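Local coordinates for tail fiber protein (Acinetobacter phage AM24, PDB 5W5P) that probably recognises, and perhaps cleaves, the capsular polysaccharide of the bacterial host as the phage's trimeric tailspike, at residues F322-A327 against P347-L352; V508-A513 against G594-V599; R46-I51 against Q55-G60. One frame throughout, in Å; residues are numbered along the deposited sequence.

Contact 1. Residues F322-A327 against P347-L352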
# COMPACT_ATOMS: atom_id res chain seq x y z
N PHE A 322 19.22 -3.25 2.69
CA PHE A 322 17.87 -3.29 3.24
C PHE A 322 17.24 -4.67 3.10
O PHE A 322 16.43 -5.07 3.95
CB PHE A 322 16.99 -2.24 2.57
CG PHE A 322 15.53 -2.35 2.94
CD1 PHE A 322 15.11 -2.05 4.23
CD2 PHE A 322 14.59 -2.77 2.01
CE1 PHE A 322 13.78 -2.16 4.59
CE2 PHE A 322 13.26 -2.88 2.35
CZ PHE A 322 12.85 -2.58 3.65
N ALA A 323 17.58 -5.41 2.04
CA ALA A 323 16.95 -6.71 1.82
C ALA A 323 17.84 -7.53 0.90
O ALA A 323 18.00 -7.20 -0.28
CB ALA A 323 15.56 -6.55 1.24
N LYS A 324 18.40 -8.61 1.43
CA LYS A 324 19.16 -9.56 0.62
C LYS A 324 18.27 -10.80 0.59
O LYS A 324 18.25 -11.61 1.53
CB LYS A 324 20.55 -9.83 1.21
CG LYS A 324 21.28 -11.05 0.62
CD LYS A 324 22.69 -11.33 1.21
CE LYS A 324 23.61 -11.86 0.13
NZ LYS A 324 23.28 -13.30 -0.11
N LEU A 325 17.50 -10.93 -0.48
CA LEU A 325 16.50 -11.98 -0.61
C LEU A 325 16.93 -13.00 -1.66
O LEU A 325 17.70 -12.71 -2.58
CB LEU A 325 15.14 -11.39 -1.00
CG LEU A 325 14.65 -10.26 -0.09
CD1 LEU A 325 13.32 -9.69 -0.60
CD2 LEU A 325 14.51 -10.74 1.35
N GLY A 326 16.39 -14.22 -1.51
CA GLY A 326 16.50 -15.25 -2.51
C GLY A 326 15.46 -15.07 -3.60
O GLY A 326 15.05 -13.95 -3.92
N ALA A 327 15.03 -16.19 -4.18
CA ALA A 327 13.92 -16.15 -5.12
C ALA A 327 12.67 -15.64 -4.41
O ALA A 327 12.29 -16.15 -3.35
CB ALA A 327 13.67 -17.54 -5.70
N PRO A 347 28.75 -2.03 1.10
CA PRO A 347 29.99 -1.81 0.34
C PRO A 347 30.48 -3.03 -0.42
O PRO A 347 31.23 -2.88 -1.39
CB PRO A 347 30.99 -1.38 1.42
CG PRO A 347 30.14 -0.80 2.49
CD PRO A 347 28.91 -1.65 2.52
N THR A 348 30.07 -4.24 -0.03
CA THR A 348 30.49 -5.43 -0.75
C THR A 348 29.47 -5.86 -1.81
O THR A 348 29.83 -6.10 -2.96
CB THR A 348 30.75 -6.58 0.23
OG1 THR A 348 31.84 -6.23 1.09
CG2 THR A 348 31.11 -7.85 -0.53
N LEU A 349 28.19 -5.97 -1.43
CA LEU A 349 27.16 -6.33 -2.39
C LEU A 349 26.85 -5.20 -3.36
O LEU A 349 26.38 -5.46 -4.47
CB LEU A 349 25.89 -6.76 -1.66
CG LEU A 349 26.07 -7.93 -0.70
CD1 LEU A 349 24.75 -8.32 -0.07
CD2 LEU A 349 26.71 -9.12 -1.41
N LYS A 350 27.11 -3.95 -2.96
CA LYS A 350 26.91 -2.77 -3.80
C LYS A 350 25.48 -2.69 -4.31
O LYS A 350 25.22 -2.51 -5.51
CB LYS A 350 27.92 -2.73 -4.95
CG LYS A 350 29.35 -2.55 -4.48
CD LYS A 350 30.30 -2.49 -5.65
CE LYS A 350 31.73 -2.29 -5.19
NZ LYS A 350 31.88 -1.06 -4.36
N CYS A 351 24.53 -2.82 -3.39
CA CYS A 351 23.12 -2.71 -3.71
C CYS A 351 22.34 -2.49 -2.43
O CYS A 351 22.79 -2.85 -1.34
CB CYS A 351 22.61 -3.95 -4.45
SG CYS A 351 22.50 -5.46 -3.46
N LEU A 352 21.16 -1.87 -2.57
CA LEU A 352 20.25 -1.73 -1.44
C LEU A 352 19.38 -2.97 -1.27
O LEU A 352 19.02 -3.32 -0.14
CB LEU A 352 19.36 -0.50 -1.64
CG LEU A 352 19.94 0.80 -1.09
CD1 LEU A 352 19.11 1.98 -1.54
CD2 LEU A 352 20.02 0.73 0.44
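Two successive backbone amides, those of Phe-322 and Ala-323, share a single acceptor, the carbonyl oxygen of Leu-352. The bonds join neighbouring turns of a parallel beta-helix, a fold known from many tailspike proteins. The stronger bond runs from Phe-322 N to Leu-352 O at 2.8 Å. It is bent at the hydrogen, where the angle is only 130°, but the donor lies in the carbonyl plane. Ala-323 N reaches the same oxygen at 3.3 Å in a straighter but weak bond. The backbone pairing then continues beyond the segment, for Ala-323 and Leu-325 both bond to Glu-354. On its other edge strand 321-328 pairs with strand 294-298, so the segment lies inside a stack of parallel strands.

Carbon packing surrounds these bonds. Phe-322 turns a corner of the coil, and its ring leads away from 347-352 into edge-to-face contacts with Trp-316 and Phe-338. CG of Phe-322 stands opposite the backbone N (chi1 172°), which carries the ring off, while Phe-322 CB lies 3.6 Å from Leu-352 O. Leu-352 turns its own side chain onto Phe-338, in the same apolar surroundings.

Further along, Lys-324 and Leu-349 meet at the partly exposed margin, their side chains crossing at about a right angle. The lysine chain bends in its outer half; its NZ forms a salt bridge with Asp-299, and it is the methylenes that meet the leucine. There one branch of Leu-349 touches two successive methylenes: CD1 lies 3.9 Å from Lys-324 CD and 3.7 Å from Lys-324 CE.

Contact 2. Residues V508-A513 against G594-V599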
# COMPACT_ATOMS: atom_id res chain seq x y z
N VAL A 508 -23.03 -11.15 -43.03
CA VAL A 508 -22.29 -12.34 -43.42
C VAL A 508 -21.02 -11.87 -44.12
O VAL A 508 -21.08 -11.13 -45.11
CB VAL A 508 -23.13 -13.25 -44.33
CG1 VAL A 508 -22.28 -14.39 -44.88
CG2 VAL A 508 -24.33 -13.79 -43.56
N VAL A 509 -19.86 -12.28 -43.60
CA VAL A 509 -18.58 -11.82 -44.13
C VAL A 509 -18.27 -12.58 -45.41
O VAL A 509 -18.07 -13.80 -45.39
CB VAL A 509 -17.46 -11.98 -43.10
CG1 VAL A 509 -16.11 -11.64 -43.72
CG2 VAL A 509 -17.74 -11.11 -41.88
N LEU A 510 -18.22 -11.85 -46.54
CA LEU A 510 -17.87 -12.42 -47.83
C LEU A 510 -16.46 -12.06 -48.29
O LEU A 510 -16.00 -12.60 -49.30
CB LEU A 510 -18.87 -11.97 -48.91
CG LEU A 510 -20.31 -12.48 -48.76
CD1 LEU A 510 -21.11 -12.13 -50.00
CD2 LEU A 510 -20.33 -13.98 -48.51
N GLY A 511 -15.78 -11.16 -47.59
CA GLY A 511 -14.43 -10.78 -47.95
C GLY A 511 -13.75 -10.08 -46.79
O GLY A 511 -14.40 -9.66 -45.82
N ALA A 512 -12.43 -9.96 -46.90
CA ALA A 512 -11.65 -9.33 -45.85
C ALA A 512 -10.35 -8.81 -46.44
O ALA A 512 -9.73 -9.47 -47.28
CB ALA A 512 -11.37 -10.30 -44.70
N ALA A 513 -9.94 -7.63 -45.98
CA ALA A 513 -8.71 -7.01 -46.45
C ALA A 513 -8.20 -6.08 -45.36
O ALA A 513 -8.88 -5.83 -44.35
CB ALA A 513 -8.94 -6.23 -47.75
N GLY A 594 -26.39 -13.63 -50.87
CA GLY A 594 -26.62 -12.38 -51.55
C GLY A 594 -25.34 -11.61 -51.81
O GLY A 594 -24.23 -12.15 -51.80
N ALA A 595 -25.51 -10.31 -52.02
CA ALA A 595 -24.41 -9.43 -52.39
C ALA A 595 -23.84 -8.72 -51.17
O ALA A 595 -24.49 -8.60 -50.13
CB ALA A 595 -24.86 -8.41 -53.43
N THR A 596 -22.61 -8.24 -51.31
CA THR A 596 -21.97 -7.44 -50.27
C THR A 596 -22.67 -6.09 -50.17
O THR A 596 -22.76 -5.36 -51.17
CB THR A 596 -20.49 -7.25 -50.58
OG1 THR A 596 -19.85 -8.53 -50.64
CG2 THR A 596 -19.82 -6.40 -49.51
N ALA A 597 -23.17 -5.76 -48.98
CA ALA A 597 -23.93 -4.53 -48.79
C ALA A 597 -23.13 -3.43 -48.11
O ALA A 597 -23.56 -2.27 -48.13
CB ALA A 597 -25.19 -4.81 -47.96
N LYS A 598 -21.98 -3.74 -47.52
CA LYS A 598 -21.25 -2.73 -46.76
C LYS A 598 -19.82 -3.17 -46.55
O LYS A 598 -19.48 -4.36 -46.65
CB LYS A 598 -21.91 -2.46 -45.40
CG LYS A 598 -22.00 -3.70 -44.53
CD LYS A 598 -22.92 -3.46 -43.34
CE LYS A 598 -23.54 -4.75 -42.85
NZ LYS A 598 -24.48 -4.51 -41.73
N VAL A 599 -18.97 -2.19 -46.25
CA VAL A 599 -17.61 -2.42 -45.79
C VAL A 599 -17.57 -2.01 -44.32
O VAL A 599 -17.79 -0.84 -43.99
CB VAL A 599 -16.59 -1.64 -46.62
CG1 VAL A 599 -15.21 -1.71 -45.97
CG2 VAL A 599 -16.54 -2.19 -48.04
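The flat group in this contact is the peptide carbonyl of Gly-594, and what approaches it is a methyl of Leu-510. Leu-510 CD1 lies 3.6 Å from Gly-594 O, beyond the oxygen and tilted well out of the carbonyl plane, so the methyl covers neither face squarely. No hydrogen bond joins the two segments; the contact is one leucine side chain laid against polar atoms.

The second partner is the hydroxyl of Thr-596. Its OG1 stands 3.9 Å from Leu-510 CD1 and 4.0 Å from Leu-510 CB, and the two side chains run alongside each other, pointing opposite ways. With OG1 set beside the backbone N of Thr-596 (chi1 -60°), the hydroxyl faces Leu-510 and is hydrogen-bonded to His-563 NE2, which satisfies this buried group while the leucine passes alongside it.

Leu-510 and Gly-511 form a classic beta bulge opposite Met-502. Close by, Ala-597 and Lys-598 form another opposite Lys-503. Val-509, whose side chain points away from 594-599, makes backbone hydrogen bonds to a second subunit. The contact belongs to the antiparallel C-terminal domain that follows the beta-helix, where 594-597 is the approach to strand 598-608. Within its five-stranded sheet, strands 509-523 and 598-608 are not direct neighbours but flank strand 492-503, from which Met-502 packs against Thr-596, Ala-513 and Val-599.

Contact 3. Residues R46-I51 against Q55-G60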
# COMPACT_ATOMS: atom_id res chain seq x y z
N ARG A 46 3.32 -13.68 54.73
CA ARG A 46 3.38 -15.10 55.08
C ARG A 46 3.34 -15.31 56.59
O ARG A 46 2.91 -16.37 57.06
CB ARG A 46 4.63 -15.74 54.49
CG ARG A 46 4.59 -15.90 52.97
CD ARG A 46 5.72 -16.79 52.48
NE ARG A 46 5.71 -16.91 51.02
CZ ARG A 46 6.50 -16.21 50.22
NH1 ARG A 46 7.37 -15.35 50.72
NH2 ARG A 46 6.43 -16.38 48.90
N ASN A 47 3.80 -14.33 57.36
CA ASN A 47 3.75 -14.41 58.82
C ASN A 47 2.47 -13.82 59.40
O ASN A 47 2.26 -13.92 60.61
CB ASN A 47 4.96 -13.70 59.43
CG ASN A 47 6.24 -14.49 59.27
OD1 ASN A 47 6.71 -15.13 60.22
ND2 ASN A 47 6.80 -14.48 58.07
N PHE A 48 1.62 -13.23 58.57
CA PHE A 48 0.39 -12.60 59.01
C PHE A 48 -0.77 -13.59 58.93
O PHE A 48 -0.85 -14.39 57.99
CB PHE A 48 0.09 -11.37 58.16
CG PHE A 48 -1.20 -10.69 58.49
CD1 PHE A 48 -1.36 -10.02 59.69
CD2 PHE A 48 -2.26 -10.70 57.59
CE1 PHE A 48 -2.55 -9.38 60.00
CE2 PHE A 48 -3.45 -10.07 57.89
CZ PHE A 48 -3.60 -9.40 59.09
N LYS A 49 -1.64 -13.55 59.93
CA LYS A 49 -2.84 -14.37 59.94
C LYS A 49 -4.06 -13.50 59.71
O LYS A 49 -4.20 -12.45 60.37
CB LYS A 49 -2.97 -15.13 61.27
CG LYS A 49 -1.88 -16.17 61.48
CD LYS A 49 -1.78 -16.61 62.94
CE LYS A 49 -3.02 -17.36 63.38
NZ LYS A 49 -2.96 -17.76 64.82
N PRO A 50 -4.96 -13.87 58.80
CA PRO A 50 -6.11 -13.00 58.50
C PRO A 50 -7.05 -12.90 59.68
O PRO A 50 -7.22 -13.84 60.46
CB PRO A 50 -6.78 -13.69 57.31
CG PRO A 50 -6.37 -15.12 57.43
CD PRO A 50 -4.98 -15.11 58.01
N ILE A 51 -7.68 -11.73 59.82
CA ILE A 51 -8.62 -11.52 60.91
C ILE A 51 -10.03 -11.99 60.55
O ILE A 51 -10.77 -12.45 61.43
CB ILE A 51 -8.61 -10.05 61.35
CG1 ILE A 51 -8.99 -9.14 60.19
CG2 ILE A 51 -7.24 -9.65 61.88
CD1 ILE A 51 -9.18 -7.70 60.60
N GLN A 55 -10.41 -11.57 53.77
CA GLN A 55 -9.84 -10.25 54.01
C GLN A 55 -8.87 -9.89 52.89
O GLN A 55 -8.11 -10.74 52.42
CB GLN A 55 -9.14 -10.21 55.37
CG GLN A 55 -8.53 -8.86 55.73
CD GLN A 55 -7.58 -8.95 56.91
OE1 GLN A 55 -7.14 -10.03 57.29
NE2 GLN A 55 -7.25 -7.80 57.50
N THR A 56 -8.90 -8.63 52.47
CA THR A 56 -7.93 -8.11 51.52
C THR A 56 -6.98 -7.17 52.25
O THR A 56 -7.43 -6.23 52.91
CB THR A 56 -8.60 -7.39 50.35
OG1 THR A 56 -9.61 -8.23 49.78
CG2 THR A 56 -7.57 -7.06 49.28
N VAL A 57 -5.68 -7.45 52.15
CA VAL A 57 -4.64 -6.61 52.72
C VAL A 57 -3.70 -6.18 51.60
O VAL A 57 -3.65 -6.79 50.53
CB VAL A 57 -3.86 -7.32 53.84
CG1 VAL A 57 -4.78 -7.67 55.00
CG2 VAL A 57 -3.18 -8.57 53.30
N TYR A 58 -2.95 -5.13 51.86
CA TYR A 58 -1.98 -4.61 50.90
C TYR A 58 -0.57 -4.94 51.36
O TYR A 58 -0.20 -4.65 52.50
CB TYR A 58 -2.14 -3.10 50.74
CG TYR A 58 -1.08 -2.49 49.86
CD1 TYR A 58 0.01 -1.84 50.42
CD2 TYR A 58 -1.14 -2.58 48.48
CE1 TYR A 58 1.00 -1.29 49.64
CE2 TYR A 58 -0.16 -2.04 47.68
CZ TYR A 58 0.91 -1.39 48.27
OH TYR A 58 1.90 -0.84 47.49
N VAL A 59 0.20 -5.57 50.48
CA VAL A 59 1.62 -5.83 50.71
C VAL A 59 2.42 -4.79 49.94
O VAL A 59 2.20 -4.60 48.73
CB VAL A 59 2.01 -7.25 50.30
CG1 VAL A 59 3.45 -7.54 50.70
CG2 VAL A 59 1.07 -8.27 50.93
N GLY A 60 3.35 -4.12 50.62
CA GLY A 60 4.01 -2.97 50.03
C GLY A 60 4.98 -3.33 48.92
O GLY A 60 5.04 -2.65 47.90
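The side chain of Gln-55 reaches back across the chain to Ile-51, with the ring of Phe-48 beside its amide. Glutamine and isoleucine cross at a slant, whereas glutamine and phenylalanine meet at about a right angle, with ring and amide planes 52° apart. Gln-55 is extended, its CG opposite the backbone N, and this projects the amide away from its own backbone, toward the loop.

The amide oxygen does the polar work. Ile-51 N donates to Gln-55 OE1 over 3.1 Å, nearly straight at the hydrogen (159°). The donor stands above the carbonyl plane, 44° out of it, so the bond does not use a lone-pair direction. The same oxygen receives carbon neighbours: Pro-50 CA comes to 3.4 Å from Gln-55 OE1, and Phe-48 CE2 lies 3.7 Å from that oxygen, which sits at the ring's edge and near its plane. A buried acceptor is thus gripped by one N-H and bordered by C-H groups.

Ile-51 also packs on the amide as a whole. Its CG1 comes nearest to the nitrogen, 3.5 Å from Gln-55 NE2, and its CD1 lies beside the same nitrogen. Ile-51 carries CG1 between its backbone N and carbonyl carbon, and this brings both carbons against the amide. Phe-48 also touches Val-57, its CE2 4.0 Å from Val-57 CG1. Trp-98 adds to the apolar surroundings, packing on both Pro-50 and Val-57, while Leu-37 and Lys-38 of the third subunit touch Gln-55 and Ile-51 respectively.

The arrangement is a side-chain-to-main-chain bridge across a tight chain reversal. It joins the loop after helix 42-46 to strand 56-59, one of the two outermost strands within the chain of a four-stranded antiparallel sheet in the N-terminal part of the tailspike.

The contacts follow one another along the chain, contact 3 first, then contact 1, then contact 2, and none touches another. Contact 1 lies in the parallel beta-helix, its centre about 17 Å from the centre of the chain. Contacts 3 and 2 stand on opposite sides of that centre, about 104 Å apart between their own centres. They belong to separate antiparallel sheets, before and after the beta-helix. Both end contacts touch the second subunit, and contact 3 the third as well, whereas contact 1 touches no other protein chain. In this trimer both outer contacts lie next to other subunits, whereas contact 1 joins turns of one chain.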